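Local coordinates for SusD-like carbohydrate binding protein (Bacteroides vulgatus, PDB 3LEW) that probably binds carbohydrate at the outer membrane, as a member of the SusD family of nutrient-binding proteins, at residues A[409-421]-A[460-472]. Sequence-based numbering, arbitrary orientation. Where two conformers were deposited one is given.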
ATOM      1  N   LEU A 409      -3.786   0.502   7.175  1.00 14.57           N
ATOM      2  CA  LEU A 409      -4.423   1.796   7.527  1.00 13.51           C
ATOM      3  C   LEU A 409      -5.468   2.173   6.500  1.00 13.73           C
ATOM      4  O   LEU A 409      -6.475   2.783   6.826  1.00 13.69           O
ATOM      5  CB  LEU A 409      -3.378   2.899   7.590  1.00 14.47           C
ATOM      6  CG  LEU A 409      -3.868   4.325   7.931  1.00 12.92           C
ATOM      7  CD1 LEU A 409      -4.404   4.428   9.394  1.00 13.66           C
ATOM      8  CD2 LEU A 409      -2.708   5.353   7.683  1.00 14.44           C
ATOM      9  N   ILE A 410      -5.210   1.843   5.231  1.00 13.79           N
ATOM     10  CA  ILE A 410      -6.134   2.231   4.148  1.00 13.74           C
ATOM     11  C   ILE A 410      -7.482   1.565   4.332  1.00 13.84           C
ATOM     12  O   ILE A 410      -8.526   2.189   4.216  1.00 12.83           O
ATOM     13  CB  ILE A 410      -5.559   1.805   2.753  1.00 14.94           C
ATOM     14  CG1 ILE A 410      -4.189   2.478   2.510  1.00 16.81           C
ATOM     15  CG2 ILE A 410      -6.616   2.005   1.651  1.00 15.08           C
ATOM     16  CD1 ILE A 410      -4.154   3.979   2.653  1.00 17.00           C
ATOM     17  N   ASP A 411      -7.450   0.328   4.787  1.00 14.01           N
ATOM     18  CA  ASP A 411      -8.671  -0.420   5.107  1.00 13.05           C
ATOM     19  C   ASP A 411      -9.356   0.087   6.359  1.00 14.26           C
ATOM     20  O   ASP A 411     -10.571   0.208   6.375  1.00 15.72           O
ATOM     21  CB  ASP A 411      -8.385  -1.896   5.246  1.00 13.35           C
ATOM     22  CG  ASP A 411      -8.129  -2.579   3.906  1.00 16.93           C
ATOM     23  OD1 ASP A 411      -8.362  -1.999   2.798  1.00 16.79           O
ATOM     24  OD2 ASP A 411      -7.664  -3.743   3.950  1.00 18.33           O
ATOM     25  N   ILE A 412      -8.578   0.404   7.404  1.00 13.80           N
ATOM     26  CA  ILE A 412      -9.113   0.984   8.649  1.00 13.77           C
ATOM     27  C   ILE A 412      -9.903   2.280   8.351  1.00 14.00           C
ATOM     28  O   ILE A 412     -11.034   2.497   8.840  1.00 14.67           O
ATOM     29  CB  ILE A 412      -7.957   1.210   9.662  1.00 14.15           C
ATOM     30  CG1 ILE A 412      -7.594  -0.166  10.268  1.00 16.14           C
ATOM     31  CG2 ILE A 412      -8.346   2.207  10.804  1.00 15.95           C
ATOM     32  CD1 ILE A 412      -6.273  -0.220  11.026  1.00 20.29           C
ATOM     33  N   ILE A 413      -9.312   3.119   7.544  1.00 13.75           N
ATOM     34  CA  ILE A 413      -9.926   4.398   7.116  1.00 14.14           C
ATOM     35  C   ILE A 413     -11.190   4.130   6.271  1.00 14.43           C
ATOM     36  O   ILE A 413     -12.280   4.537   6.647  1.00 13.21           O
ATOM     37  CB  ILE A 413      -8.962   5.267   6.341  1.00 14.46           C
ATOM     38  CG1 ILE A 413      -7.859   5.854   7.247  1.00 13.75           C
ATOM     39  CG2 ILE A 413      -9.670   6.450   5.713  1.00 14.00           C
ATOM     40  CD1 ILE A 413      -6.686   6.597   6.500  1.00 14.50           C
ATOM     41  N   ARG A 414     -11.042   3.431   5.152  1.00 13.69           N
ATOM     42  CA  ARG A 414     -12.189   3.324   4.225  1.00 13.71           C
ATOM     43  C   ARG A 414     -13.363   2.535   4.793  1.00 13.78           C
ATOM     44  O   ARG A 414     -14.514   2.798   4.468  1.00 14.77           O
ATOM     45  CB  ARG A 414     -11.742   2.770   2.887  1.00 11.95           C
ATOM     46  CG  ARG A 414     -11.476   1.258   2.889  1.00 12.59           C
ATOM     47  CD  ARG A 414     -10.871   0.783   1.590  1.00 13.53           C
ATOM     48  NE  ARG A 414     -10.633  -0.650   1.681  1.00 13.93           N
ATOM     49  CZ  ARG A 414     -11.551  -1.586   1.433  1.00 14.19           C
ATOM     50  NH1 ARG A 414     -12.734  -1.268   0.984  1.00 14.60           N
ATOM     51  NH2 ARG A 414     -11.252  -2.869   1.630  1.00 16.11           N
ATOM     52  N   ASN A 415     -13.096   1.579   5.670  1.00 13.51           N
ATOM     53  CA  ASN A 415     -14.169   0.759   6.259  1.00 14.50           C
ATOM     54  C   ASN A 415     -14.710   1.313   7.596  1.00 14.87           C
ATOM     55  O   ASN A 415     -15.604   0.716   8.201  1.00 15.12           O
ATOM     56  CB  ASN A 415     -13.674  -0.671   6.472  1.00 14.57           C
ATOM     57  CG  ASN A 415     -13.266  -1.358   5.181  1.00 16.61           C
ATOM     58  OD1 ASN A 415     -13.781  -1.059   4.119  1.00 19.95           O
ATOM     59  ND2 ASN A 415     -12.384  -2.347   5.299  1.00 17.65           N
ATOM     60  N   GLN A 416     -14.133   2.421   8.072  1.00 15.35           N
ATOM     61  CA  GLN A 416     -14.493   3.010   9.382  1.00 16.20           C
ATOM     62  C   GLN A 416     -14.337   1.981  10.494  1.00 17.05           C
ATOM     63  O   GLN A 416     -15.181   1.852  11.388  1.00 17.39           O
ATOM     64  CB  GLN A 416     -15.880   3.651   9.367  1.00 15.84           C
ATOM     65  CG  GLN A 416     -15.991   4.794   8.384  1.00 16.35           C
ATOM     66  CD  GLN A 416     -17.305   5.506   8.478  1.00 15.67           C
ATOM     67  OE1 GLN A 416     -17.649   6.109   9.530  1.00 16.30           O
ATOM     68  NE2 GLN A 416     -18.080   5.427   7.413  1.00 16.34           N
ATOM     69  N   GLN A 417     -13.222   1.259  10.448  1.00 16.86           N
ATOM     70  CA  GLN A 417     -12.949   0.265  11.449  1.00 17.22           C
ATOM     71  C   GLN A 417     -12.041   0.830  12.505  1.00 17.19           C
ATOM     72  O   GLN A 417     -11.554   1.953  12.374  1.00 18.67           O
ATOM     73  CB  GLN A 417     -12.350  -0.979  10.782  1.00 18.70           C
ATOM     74  CG  GLN A 417     -13.395  -1.821  10.054  1.00 20.32           C
ATOM     75  CD  GLN A 417     -12.756  -3.027   9.432  1.00 27.43           C
ATOM     76  OE1 GLN A 417     -11.995  -2.908   8.466  1.00 29.39           O
ATOM     77  NE2 GLN A 417     -13.025  -4.205  10.004  1.00 30.27           N
ATOM     78  N   THR A 418     -11.861   0.073  13.595  1.00 16.89           N
ATOM     79  CA  THR A 418     -10.879   0.461  14.591  0.50 15.90           C
ATOM     80  C   THR A 418      -9.681  -0.464  14.575  1.00 17.01           C
ATOM     81  O   THR A 418      -9.769  -1.649  14.272  1.00 17.63           O
ATOM     82  CB  THR A 418     -11.455   0.526  16.000  0.50 16.11           C
ATOM     83  OG1 THR A 418     -10.471   1.109  16.881  0.50 14.55           O
ATOM     84  CG2 THR A 418     -11.913  -0.877  16.513  0.50 12.49           C
ATOM     85  N   VAL A 419      -8.513   0.104  14.862  1.00 16.78           N
ATOM     86  CA  VAL A 419      -7.311  -0.661  15.175  0.50 15.80           C
ATOM     87  C   VAL A 419      -7.600  -1.518  16.385  1.00 15.92           C
ATOM     88  O   VAL A 419      -8.230  -1.044  17.326  1.00 16.08           O
ATOM     89  CB  VAL A 419      -6.146   0.293  15.539  0.50 15.82           C
ATOM     90  CG1 VAL A 419      -4.981  -0.462  16.263  0.50 15.85           C
ATOM     91  CG2 VAL A 419      -5.671   0.993  14.296  0.50 14.09           C
ATOM     92  N   VAL A 420      -7.143  -2.763  16.392  1.00 15.83           N
ATOM     93  CA  VAL A 420      -7.349  -3.661  17.527  1.00 16.35           C
ATOM     94  C   VAL A 420      -5.987  -4.283  17.865  1.00 16.96           C
ATOM     95  O   VAL A 420      -5.292  -4.813  16.979  1.00 16.43           O
ATOM     96  CB  VAL A 420      -8.360  -4.813  17.202  1.00 16.29           C
ATOM     97  CG1 VAL A 420      -8.478  -5.795  18.388  1.00 16.64           C
ATOM     98  CG2 VAL A 420      -9.735  -4.232  16.867  1.00 18.06           C
ATOM     99  N   ARG A 421      -5.608  -4.182  19.131  1.00 15.39           N
ATOM    100  CA  ARG A 421      -4.309  -4.693  19.613  1.00 15.51           C
ATOM    101  C   ARG A 421      -4.412  -5.242  21.021  1.00 14.92           C
ATOM    102  O   ARG A 421      -4.576  -4.484  21.993  1.00 15.03           O
ATOM    103  CB  ARG A 421      -3.252  -3.589  19.616  1.00 15.69           C
ATOM    104  CG  ARG A 421      -2.909  -3.079  18.195  1.00 13.74           C
ATOM    105  CD  ARG A 421      -1.821  -2.081  18.224  1.00 12.46           C
ATOM    106  NE  ARG A 421      -1.518  -1.570  16.877  1.00 14.57           N
ATOM    107  CZ  ARG A 421      -0.667  -0.580  16.662  1.00 14.57           C
ATOM    108  NH1 ARG A 421      -0.083   0.024  17.698  1.00 15.09           N
ATOM    109  NH2 ARG A 421      -0.412  -0.156  15.426  1.00 15.19           N
ATOM    110  N   ALA A 460      -8.574   5.569  23.823  1.00 17.17           N
ATOM    111  CA  ALA A 460      -8.799   4.227  23.310  1.00 16.41           C
ATOM    112  C   ALA A 460      -8.868   4.273  21.783  1.00 15.40           C
ATOM    113  O   ALA A 460      -9.352   5.231  21.179  1.00 14.15           O
ATOM    114  CB  ALA A 460     -10.106   3.640  23.861  1.00 16.96           C
ATOM    115  N   PHE A 461      -8.432   3.202  21.153  1.00 13.61           N
ATOM    116  CA  PHE A 461      -8.530   3.109  19.706  1.00 14.19           C
ATOM    117  C   PHE A 461     -10.007   3.131  19.337  1.00 14.56           C
ATOM    118  O   PHE A 461     -10.832   2.556  20.033  1.00 14.59           O
ATOM    119  CB  PHE A 461      -7.985   1.781  19.221  1.00 14.21           C
ATOM    120  CG  PHE A 461      -6.507   1.618  19.386  1.00 15.34           C
ATOM    121  CD1 PHE A 461      -5.631   2.654  19.116  1.00 15.49           C
ATOM    122  CD2 PHE A 461      -5.986   0.376  19.795  1.00 14.49           C
ATOM    123  CE1 PHE A 461      -4.246   2.485  19.232  1.00 15.54           C
ATOM    124  CE2 PHE A 461      -4.612   0.218  19.911  1.00 14.96           C
ATOM    125  CZ  PHE A 461      -3.752   1.264  19.618  1.00 15.88           C
ATOM    126  N   CYS A 462     -10.332   3.855  18.286  1.00 14.62           N
ATOM    127  CA  CYS A 462     -11.717   3.981  17.841  1.00 14.79           C
ATOM    128  C   CYS A 462     -11.719   4.229  16.328  1.00 15.32           C
ATOM    129  O   CYS A 462     -10.677   4.529  15.731  1.00 14.66           O
ATOM    130  CB  CYS A 462     -12.386   5.152  18.574  1.00 15.30           C
ATOM    131  SG  CYS A 462     -11.735   6.770  18.215  1.00 19.83           S
ATOM    132  N   PRO A 463     -12.884   4.063  15.677  1.00 15.82           N
ATOM    133  CA  PRO A 463     -12.954   4.467  14.291  1.00 16.44           C
ATOM    134  C   PRO A 463     -12.802   5.982  14.094  1.00 15.14           C
ATOM    135  O   PRO A 463     -13.088   6.795  14.970  1.00 16.27           O
ATOM    136  CB  PRO A 463     -14.377   4.021  13.855  1.00 17.18           C
ATOM    137  CG  PRO A 463     -14.838   3.088  14.916  1.00 19.05           C
ATOM    138  CD  PRO A 463     -14.165   3.507  16.162  1.00 18.02           C
ATOM    139  N   ASN A 464     -12.325   6.346  12.917  1.00 14.39           N
ATOM    140  CA  ASN A 464     -12.337   7.729  12.490  1.00 15.12           C
ATOM    141  C   ASN A 464     -11.555   8.654  13.425  1.00 15.08           C
ATOM    142  O   ASN A 464     -11.982   9.782  13.738  1.00 14.67           O
ATOM    143  CB  ASN A 464     -13.765   8.216  12.315  1.00 15.24           C
ATOM    144  CG  ASN A 464     -14.550   7.453  11.247  1.00 15.93           C
ATOM    145  OD1 ASN A 464     -14.003   6.993  10.239  1.00 16.55           O
ATOM    146  ND2 ASN A 464     -15.862   7.331  11.470  1.00 15.70           N
ATOM    147  N   SER A 465     -10.411   8.179  13.879  1.00 14.20           N
ATOM    148  CA  SER A 465      -9.518   8.984  14.731  1.00 15.24           C
ATOM    149  C   SER A 465      -8.651   9.913  13.912  1.00 15.18           C
ATOM    150  O   SER A 465      -8.131   9.512  12.873  1.00 14.88           O
ATOM    151  CB  SER A 465      -8.607   8.042  15.541  1.00 15.48           C
ATOM    152  OG  SER A 465      -7.614   8.752  16.283  1.00 15.13           O
ATOM    153  N   LYS A 466      -8.405  11.110  14.454  1.00 15.82           N
ATOM    154  CA  LYS A 466      -7.394  12.018  13.908  1.00 16.33           C
ATOM    155  C   LYS A 466      -6.041  11.358  13.721  1.00 15.29           C
ATOM    156  O   LYS A 466      -5.293  11.745  12.851  1.00 15.45           O
ATOM    157  CB  LYS A 466      -7.234  13.273  14.807  1.00 16.51           C
ATOM    158  CG  LYS A 466      -6.538  13.060  16.125  1.00 17.59           C
ATOM    159  CD  LYS A 466      -6.703  14.290  17.053  1.00 18.49           C
ATOM    160  CE  LYS A 466      -5.865  14.143  18.324  1.00 21.27           C
ATOM    161  NZ  LYS A 466      -6.055  15.275  19.317  1.00 21.80           N
ATOM    162  N   TYR A 467      -5.728  10.356  14.534  1.00 13.75           N
ATOM    163  CA  TYR A 467      -4.428   9.706  14.440  1.00 14.40           C
ATOM    164  C   TYR A 467      -4.242   8.839  13.179  1.00 14.55           C
ATOM    165  O   TYR A 467      -3.125   8.407  12.885  1.00 15.54           O
ATOM    166  CB  TYR A 467      -4.131   8.903  15.711  1.00 14.03           C
ATOM    167  CG  TYR A 467      -3.913   9.773  16.922  1.00 15.19           C
ATOM    168  CD1 TYR A 467      -2.707  10.456  17.091  1.00 15.76           C
ATOM    169  CD2 TYR A 467      -4.902   9.914  17.925  1.00 15.69           C
ATOM    170  CE1 TYR A 467      -2.489  11.274  18.188  1.00 16.38           C
ATOM    171  CE2 TYR A 467      -4.683  10.724  19.024  1.00 15.98           C
ATOM    172  CZ  TYR A 467      -3.477  11.405  19.146  1.00 16.25           C
ATOM    173  OH  TYR A 467      -3.211  12.171  20.250  1.00 17.33           O
ATOM    174  N   TYR A 468      -5.335   8.574  12.453  1.00 13.91           N
ATOM    175  CA  TYR A 468      -5.261   7.766  11.246  1.00 13.33           C
ATOM    176  C   TYR A 468      -4.882   8.552   9.998  1.00 13.90           C
ATOM    177  O   TYR A 468      -4.478   7.956   9.037  1.00 15.10           O
ATOM    178  CB  TYR A 468      -6.594   7.067  10.980  1.00 12.25           C
ATOM    179  CG  TYR A 468      -7.077   6.100  12.047  1.00 12.42           C
ATOM    180  CD1 TYR A 468      -6.176   5.382  12.850  1.00 13.98           C
ATOM    181  CD2 TYR A 468      -8.432   5.772  12.148  1.00 13.03           C
ATOM    182  CE1 TYR A 468      -6.630   4.491  13.809  1.00 14.76           C
ATOM    183  CE2 TYR A 468      -8.911   4.886  13.150  1.00 14.53           C
ATOM    184  CZ  TYR A 468      -7.991   4.208  13.941  1.00 13.81           C
ATOM    185  OH  TYR A 468      -8.416   3.300  14.917  1.00 16.03           O
ATOM    186  N   LEU A 469      -5.099   9.869   9.977  1.00 13.38           N
ATOM    187  CA  LEU A 469      -4.968  10.577   8.685  1.00 12.82           C
ATOM    188  C   LEU A 469      -3.623  11.195   8.394  1.00 12.87           C
ATOM    189  O   LEU A 469      -2.980  11.793   9.292  1.00 13.51           O
ATOM    190  CB  LEU A 469      -6.037  11.655   8.560  1.00 12.37           C
ATOM    191  CG  LEU A 469      -7.487  11.244   8.688  1.00 14.51           C
ATOM    192  CD1 LEU A 469      -8.393  12.525   8.447  1.00 14.36           C
ATOM    193  CD2 LEU A 469      -7.799  10.139   7.734  1.00 12.44           C
ATOM    194  N   TYR A 470      -3.202  11.103   7.131  1.00 12.70           N
ATOM    195  CA  TYR A 470      -2.081  11.932   6.663  1.00 12.79           C
ATOM    196  C   TYR A 470      -2.580  13.388   6.621  1.00 12.79           C
ATOM    197  O   TYR A 470      -3.803  13.640   6.544  1.00 13.56           O
ATOM    198  CB  TYR A 470      -1.601  11.519   5.288  1.00 12.25           C
ATOM    199  CG  TYR A 470      -0.792  10.214   5.229  1.00 13.53           C
ATOM    200  CD1 TYR A 470      -1.338   8.994   5.606  1.00 14.69           C
ATOM    201  CD2 TYR A 470       0.476  10.213   4.669  1.00 17.30           C
ATOM    202  CE1 TYR A 470      -0.596   7.760   5.471  1.00 14.68           C
ATOM    203  CE2 TYR A 470       1.213   9.033   4.549  1.00 19.26           C
ATOM    204  CZ  TYR A 470       0.676   7.820   4.963  1.00 20.02           C
ATOM    205  OH  TYR A 470       1.447   6.671   4.780  1.00 20.18           O
ATOM    206  N   ARG A 471      -1.659  14.318   6.799  1.00 12.47           N
ATOM    207  CA  ARG A 471      -1.956  15.745   6.932  1.00 12.19           C
ATOM    208  C   ARG A 471      -1.286  16.624   5.892  1.00 13.07           C
ATOM    209  O   ARG A 471      -0.131  16.483   5.547  1.00 13.33           O
ATOM    210  CB  ARG A 471      -1.501  16.202   8.320  1.00 12.42           C
ATOM    211  CG  ARG A 471      -2.185  15.420   9.440  1.00 14.04           C
ATOM    212  CD  ARG A 471      -1.805  15.935  10.811  1.00 14.06           C
ATOM    213  NE  ARG A 471      -2.298  17.292  11.044  1.00 15.12           N
ATOM    214  CZ  ARG A 471      -2.210  17.948  12.195  1.00 16.03           C
ATOM    215  NH1 ARG A 471      -1.626  17.386  13.257  1.00 14.36           N
ATOM    216  NH2 ARG A 471      -2.717  19.192  12.291  1.00 15.30           N
ATOM    217  N   ILE A 472      -2.039  17.598   5.405  1.00 12.80           N
ATOM    218  CA  ILE A 472      -1.463  18.670   4.610  1.00 12.16           C
ATOM    219  C   ILE A 472      -0.309  19.273   5.425  1.00 13.18           C
ATOM    220  O   ILE A 472      -0.406  19.457   6.670  1.00 14.57           O
ATOM    221  CB  ILE A 472      -2.539  19.712   4.257  1.00 13.18           C
ATOM    222  CG1 ILE A 472      -3.648  19.058   3.412  1.00 13.69           C
ATOM    223  CG2 ILE A 472      -1.901  20.899   3.575  1.00 13.05           C
ATOM    224  CD1 ILE A 472      -4.967  19.820   3.288  1.00 14.39           C
TER
HETATM  225  O   HOH W   1     -11.704   4.281  10.957  1.00 14.44           O
HETATM  226  O   HOH W   2     -12.671   6.913   7.890  1.00 15.46           O
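Thr-418 and Pro-463 bring the two backbones together, their CA atoms 4.5 Å apart, just beyond a Schellman motif: Gln-416 follows helix 408-414 with positive phi (56°), and Gln-417 N bonds back to Ile-412 O and Gln-416 N to Ile-413 O. Segment 409-421 then runs on extended beside the loop 460-472, which leads to helix 474-479, within the SusD family region. One water ties the helix end to that loop, donating to Ile-412 O and Gln-417 O and accepting from Asn-464 N; a second links Ile-413 O to Asn-464 OD1. Tyr-468 packs against the last helical turn. Ile-412 CG2, anti to the backbone N, lies over one face of the Tyr-468 ring, 3.8 Å from the centroid and 18° off the normal, a CH-pi contact, while Ser-465 CB covers the opposite face. Tyr-468 OH accepts a nearly straight hydrogen bond from Val-419 N (3.2 Å), and its own weak bond goes to Cys-462 O. A phenylalanine in place of Tyr-468 would probably leave Val-419 N without this acceptor. In one of two deposited conformers, Val-419 CG1 lies over the Phe-461 ring, 3.8 Å from its centroid. Leu-409 CD2 meets the ring edge of Tyr-470 at CE1; the hydroxyl of Tyr-470 bonds to Asn-52 of helix 46-54. At the more exposed margin, Asn-464 ND2 donates to Gln-416 OE1 at 2.9 Å, the two amide planes turned 35° apart.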